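Local coordinates for phenylalanine ammonia-lyase (Rhodosporidium toruloides, PDB 1Y2M), which catalyses the non-oxidative deamination of L-phenylalanine and L-tyrosine to trans-cinnamic and p-coumaric acid, releasing ammonium, at residues L484-V492 with S504-R512. Numbering follows the deposited sequence.
Sequences LANPVTTHV and SLALISARR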
ATOM      1  N   LEU B 484       0.250   8.310  -0.227  1.00  8.07           N
ATOM      2  CA  LEU B 484       1.487   8.588  -0.985  1.00  7.76           C
ATOM      3  C   LEU B 484       2.623   7.702  -0.479  1.00 10.39           C
ATOM      4  O   LEU B 484       3.493   7.322  -1.271  1.00  9.59           O
ATOM      5  CB  LEU B 484       1.875  10.070  -0.880  1.00  9.60           C
ATOM      6  CG  LEU B 484       1.170  10.925  -1.931  1.00 10.26           C
ATOM      7  CD1 LEU B 484       1.209  12.415  -1.584  1.00 10.37           C
ATOM      8  CD2 LEU B 484       1.835  10.700  -3.316  1.00 14.53           C
ATOM      9  N   ALA B 485       2.693   7.507   0.836  1.00  8.19           N
ATOM     10  CA  ALA B 485       3.804   6.806   1.571  1.00  8.98           C
ATOM     11  C   ALA B 485       4.018   5.359   1.260  1.00  6.38           C
ATOM     12  O   ALA B 485       5.069   4.760   1.663  1.00  9.35           O
ATOM     13  CB  ALA B 485       3.691   7.001   3.068  1.00 10.71           C
ATOM     14  N   ASN B 486       3.067   4.669   0.615  1.00  6.11           N
ATOM     15  CA  ASN B 486       3.289   3.289   0.177  1.00  7.74           C
ATOM     16  C   ASN B 486       4.458   3.237  -0.772  1.00  7.84           C
ATOM     17  O   ASN B 486       4.713   4.201  -1.505  1.00  7.77           O
ATOM     18  CB  ASN B 486       2.044   2.678  -0.484  1.00  8.93           C
ATOM     19  CG  ASN B 486       0.896   2.559   0.492  1.00 10.17           C
ATOM     20  OD1 ASN B 486       1.078   2.001   1.601  1.00  8.51           O
ATOM     21  ND2 ASN B 486      -0.255   3.146   0.130  1.00 10.66           N
ATOM     22  N   PRO B 487       5.205   2.133  -0.744  1.00  8.96           N
ATOM     23  CA  PRO B 487       6.395   2.094  -1.611  1.00  8.04           C
ATOM     24  C   PRO B 487       6.069   1.956  -3.090  1.00  7.33           C
ATOM     25  O   PRO B 487       5.093   1.319  -3.471  1.00 10.14           O
ATOM     26  CB  PRO B 487       7.137   0.850  -1.139  1.00  8.50           C
ATOM     27  CG  PRO B 487       6.112  -0.020  -0.490  1.00 11.39           C
ATOM     28  CD  PRO B 487       5.112   0.941   0.132  1.00  9.89           C
ATOM     29  N   VAL B 488       6.897   2.606  -3.921  1.00  8.94           N
ATOM     30  CA  VAL B 488       6.872   2.377  -5.345  1.00  7.93           C
ATOM     31  C   VAL B 488       7.738   1.200  -5.743  1.00  5.33           C
ATOM     32  O   VAL B 488       7.414   0.470  -6.689  1.00  8.58           O
ATOM     33  CB  VAL B 488       7.406   3.660  -6.049  1.00  8.95           C
ATOM     34  CG1 VAL B 488       7.833   3.466  -7.507  1.00 13.89           C
ATOM     35  CG2 VAL B 488       6.401   4.814  -5.905  1.00 10.10           C
ATOM     36  N   THR B 489       8.796   0.930  -4.969  1.00  8.88           N
ATOM     37  CA  THR B 489       9.787  -0.047  -5.361  1.00  8.74           C
ATOM     38  C   THR B 489       9.392  -1.522  -5.302  1.00  9.55           C
ATOM     39  O   THR B 489      10.107  -2.372  -5.835  1.00 13.18           O
ATOM     40  CB  THR B 489      11.075   0.163  -4.609  1.00  9.09           C
ATOM     41  OG1 THR B 489      10.837  -0.001  -3.201  1.00 10.05           O
ATOM     42  CG2 THR B 489      11.662   1.505  -4.905  1.00 11.95           C
ATOM     43  N   THR B 490       8.226  -1.817  -4.757  1.00  7.80           N
ATOM     44  CA  THR B 490       7.648  -3.162  -4.802  1.00  9.35           C
ATOM     45  C   THR B 490       6.865  -3.414  -6.095  1.00 11.13           C
ATOM     46  O   THR B 490       6.216  -4.476  -6.226  1.00 15.68           O
ATOM     47  CB  THR B 490       6.677  -3.335  -3.630  1.00 10.34           C
ATOM     48  OG1 THR B 490       5.739  -2.254  -3.608  1.00 11.44           O
ATOM     49  CG2 THR B 490       7.432  -3.390  -2.314  1.00 14.24           C
ATOM     50  N   HIS B 491       6.884  -2.462  -7.018  1.00  9.43           N
ATOM     51  CA  HIS B 491       6.098  -2.554  -8.269  1.00  8.23           C
ATOM     52  C   HIS B 491       6.966  -2.728  -9.518  1.00  9.25           C
ATOM     53  O   HIS B 491       6.533  -2.466 -10.643  1.00 10.50           O
ATOM     54  CB  HIS B 491       5.156  -1.352  -8.403  1.00 10.32           C
ATOM     55  CG  HIS B 491       4.140  -1.355  -7.319  1.00  9.04           C
ATOM     56  ND1 HIS B 491       3.071  -2.215  -7.359  1.00 12.00           N
ATOM     57  CD2 HIS B 491       4.066  -0.703  -6.127  1.00  7.95           C
ATOM     58  CE1 HIS B 491       2.355  -2.073  -6.258  1.00 12.45           C
ATOM     59  NE2 HIS B 491       2.963  -1.210  -5.467  1.00 10.37           N
ATOM     60  N   VAL B 492       8.144  -3.267  -9.324  1.00  8.56           N
ATOM     61  CA  VAL B 492       9.106  -3.542 -10.412  1.00  7.36           C
ATOM     62  C   VAL B 492       8.533  -4.592 -11.382  1.00  7.88           C
ATOM     63  O   VAL B 492       8.040  -5.634 -10.956  1.00 12.45           O
ATOM     64  CB  VAL B 492      10.451  -4.055  -9.771  1.00  9.06           C
ATOM     65  CG1 VAL B 492      11.444  -4.535 -10.836  1.00 11.74           C
ATOM     66  CG2 VAL B 492      11.037  -2.975  -8.905  1.00 11.98           C
ATOM     67  N   SER B 504      15.210   0.214 -10.587  1.00  7.46           N
ATOM     68  CA  SER B 504      15.079   0.931  -9.316  1.00  7.24           C
ATOM     69  C   SER B 504      13.775   1.718  -9.119  1.00  7.87           C
ATOM     70  O   SER B 504      13.389   1.985  -7.930  1.00  9.56           O
ATOM     71  CB  SER B 504      16.239   1.890  -9.058  1.00  8.55           C
ATOM     72  OG  SER B 504      16.107   3.061  -9.819  1.00  9.29           O
ATOM     73  N   LEU B 505      13.200   2.214 -10.220  1.00  6.20           N
ATOM     74  CA  LEU B 505      12.018   3.090 -10.164  1.00  6.57           C
ATOM     75  C   LEU B 505      12.287   4.388  -9.354  1.00  5.99           C
ATOM     76  O   LEU B 505      11.344   5.046  -8.844  1.00  9.17           O
ATOM     77  CB  LEU B 505      10.793   2.345  -9.620  1.00  8.21           C
ATOM     78  CG  LEU B 505      10.425   1.071 -10.360  1.00  6.49           C
ATOM     79  CD1 LEU B 505       9.276   0.419  -9.594  1.00 10.50           C
ATOM     80  CD2 LEU B 505      10.065   1.472 -11.800  1.00  7.64           C
ATOM     81  N   ALA B 506      13.554   4.823  -9.332  1.00  7.83           N
ATOM     82  CA  ALA B 506      13.933   5.966  -8.493  1.00  6.64           C
ATOM     83  C   ALA B 506      13.182   7.229  -8.910  1.00  7.22           C
ATOM     84  O   ALA B 506      12.789   7.994  -8.045  1.00  8.12           O
ATOM     85  CB  ALA B 506      15.417   6.217  -8.543  1.00  9.23           C
ATOM     86  N   LEU B 507      13.068   7.508 -10.217  1.00  8.67           N
ATOM     87  CA  LEU B 507      12.471   8.779 -10.621  1.00  8.44           C
ATOM     88  C   LEU B 507      10.989   8.839 -10.217  1.00  7.94           C
ATOM     89  O   LEU B 507      10.461   9.884  -9.813  1.00  9.83           O
ATOM     90  CB  LEU B 507      12.642   9.071 -12.119  1.00 10.50           C
ATOM     91  CG  LEU B 507      12.109  10.467 -12.471  1.00 10.50           C
ATOM     92  CD1 LEU B 507      12.819  11.653 -11.753  1.00 12.64           C
ATOM     93  CD2 LEU B 507      12.211  10.639 -13.957  1.00 14.81           C
ATOM     94  N   ILE B 508      10.318   7.708 -10.416  1.00  8.24           N
ATOM     95  CA  ILE B 508       8.876   7.615 -10.001  1.00  8.80           C
ATOM     96  C   ILE B 508       8.780   7.828  -8.484  1.00  8.47           C
ATOM     97  O   ILE B 508       7.949   8.583  -7.967  1.00  9.13           O
ATOM     98  CB  ILE B 508       8.211   6.331 -10.417  1.00  9.51           C
ATOM     99  CG1 ILE B 508       8.243   6.135 -11.940  1.00  9.71           C
ATOM    100  CG2 ILE B 508       6.749   6.287  -9.930  1.00 11.86           C
ATOM    101  CD1 ILE B 508       7.906   4.702 -12.375  1.00 12.13           C
ATOM    102  N   SER B 509       9.647   7.136  -7.760  1.00  9.35           N
ATOM    103  CA  SER B 509       9.660   7.339  -6.297  1.00  7.58           C
ATOM    104  C   SER B 509       9.912   8.833  -5.956  1.00  7.41           C
ATOM    105  O   SER B 509       9.212   9.403  -5.091  1.00  8.84           O
ATOM    106  CB  SER B 509      10.676   6.414  -5.621  1.00  9.77           C
ATOM    107  OG  SER B 509      10.441   6.425  -4.227  1.00 10.47           O
ATOM    108  N   ALA B 510      10.908   9.459  -6.613  1.00  7.01           N
ATOM    109  CA  ALA B 510      11.249  10.872  -6.370  1.00  7.56           C
ATOM    110  C   ALA B 510      10.055  11.801  -6.616  1.00  7.82           C
ATOM    111  O   ALA B 510       9.801  12.791  -5.890  1.00  8.35           O
ATOM    112  CB  ALA B 510      12.445  11.255  -7.148  1.00  9.35           C
ATOM    113  N   ARG B 511       9.311  11.484  -7.682  1.00  7.85           N
ATOM    114  CA  ARG B 511       8.106  12.230  -8.025  1.00  8.99           C
ATOM    115  C   ARG B 511       7.097  12.149  -6.918  1.00 10.70           C
ATOM    116  O   ARG B 511       6.496  13.185  -6.537  1.00  9.92           O
ATOM    117  CB  ARG B 511       7.516  11.756  -9.345  1.00  8.38           C
ATOM    118  CG  ARG B 511       8.266  12.264 -10.596  1.00  9.47           C
ATOM    119  CD  ARG B 511       7.789  11.692 -11.900  1.00  8.01           C
ATOM    120  NE  ARG B 511       6.344  11.690 -11.889  1.00  9.52           N
ATOM    121  CZ  ARG B 511       5.552  10.665 -12.174  1.00 10.84           C
ATOM    122  NH1 ARG B 511       6.024   9.474 -12.569  1.00  8.99           N
ATOM    123  NH2 ARG B 511       4.259  10.846 -11.988  1.00 11.01           N
ATOM    124  N   ARG B 512       6.896  10.941  -6.396  1.00  8.41           N
ATOM    125  CA  ARG B 512       5.901  10.810  -5.325  1.00  8.24           C
ATOM    126  C   ARG B 512       6.365  11.518  -4.065  1.00  8.96           C
ATOM    127  O   ARG B 512       5.565  12.197  -3.386  1.00 10.49           O
ATOM    128  CB  ARG B 512       5.566   9.329  -5.075  1.00  9.61           C
ATOM    129  CG  ARG B 512       4.925   8.605  -6.226  1.00  8.62           C
ATOM    130  CD  ARG B 512       3.682   9.340  -6.712  1.00 12.18           C
ATOM    131  NE  ARG B 512       2.992   8.588  -7.746  1.00 13.65           N
ATOM    132  CZ  ARG B 512       2.312   9.082  -8.747  1.00  8.47           C
ATOM    133  NH1 ARG B 512       2.378  10.394  -9.075  1.00 11.48           N
ATOM    134  NH2 ARG B 512       1.689   8.210  -9.552  1.00  9.72           N
TER
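Ser509 OG is gripped by two groups of helix 416-443, Glu423 OE2 and Arg426 NH2, while Ser509 CB packs 4.3 Å from Val488 CB. Glu423 OE2 also hydrogen-bonds Val488 N, and Glu423 OE1 hydrogen-bonds Thr489 OG1, so one carboxylate ties both segments to a third helix of the PAL/histidase helical core. Between the segments themselves, the loop leaving helix 468-484 and the start of helix 506-560, there is no hydrogen bond; they meet by van der Waals packing, mostly of apolar side chains. Val488 presents both methyls to the helix. With CG1 anti to the backbone N (chi1 163°), that methyl meets Leu505 CB at 3.8 Å and Ile508 CG2 at 3.9 Å, while Val488 CG2 touches Arg512 CG at 4.1 Å, the two side chains crossing at about a right angle. Arg512 bends at chi2 (-54°), and its guanidinium pairs with Glu480 and Glu515 of the second subunit, whereas its CD stays 4.1 Å from Leu484 CD2. Leu505, the N-cap residue, places CD1 3.5 Å from Val488 O, the acceptor of His491 N, and 3.9 Å from Val492 CG2. Ser504 forms an ST turn, OG accepting from Ala506 N and also hydrogen-bonding Ser210 O, and Ser504 O faces Thr489 CG2 at 3.5 Å.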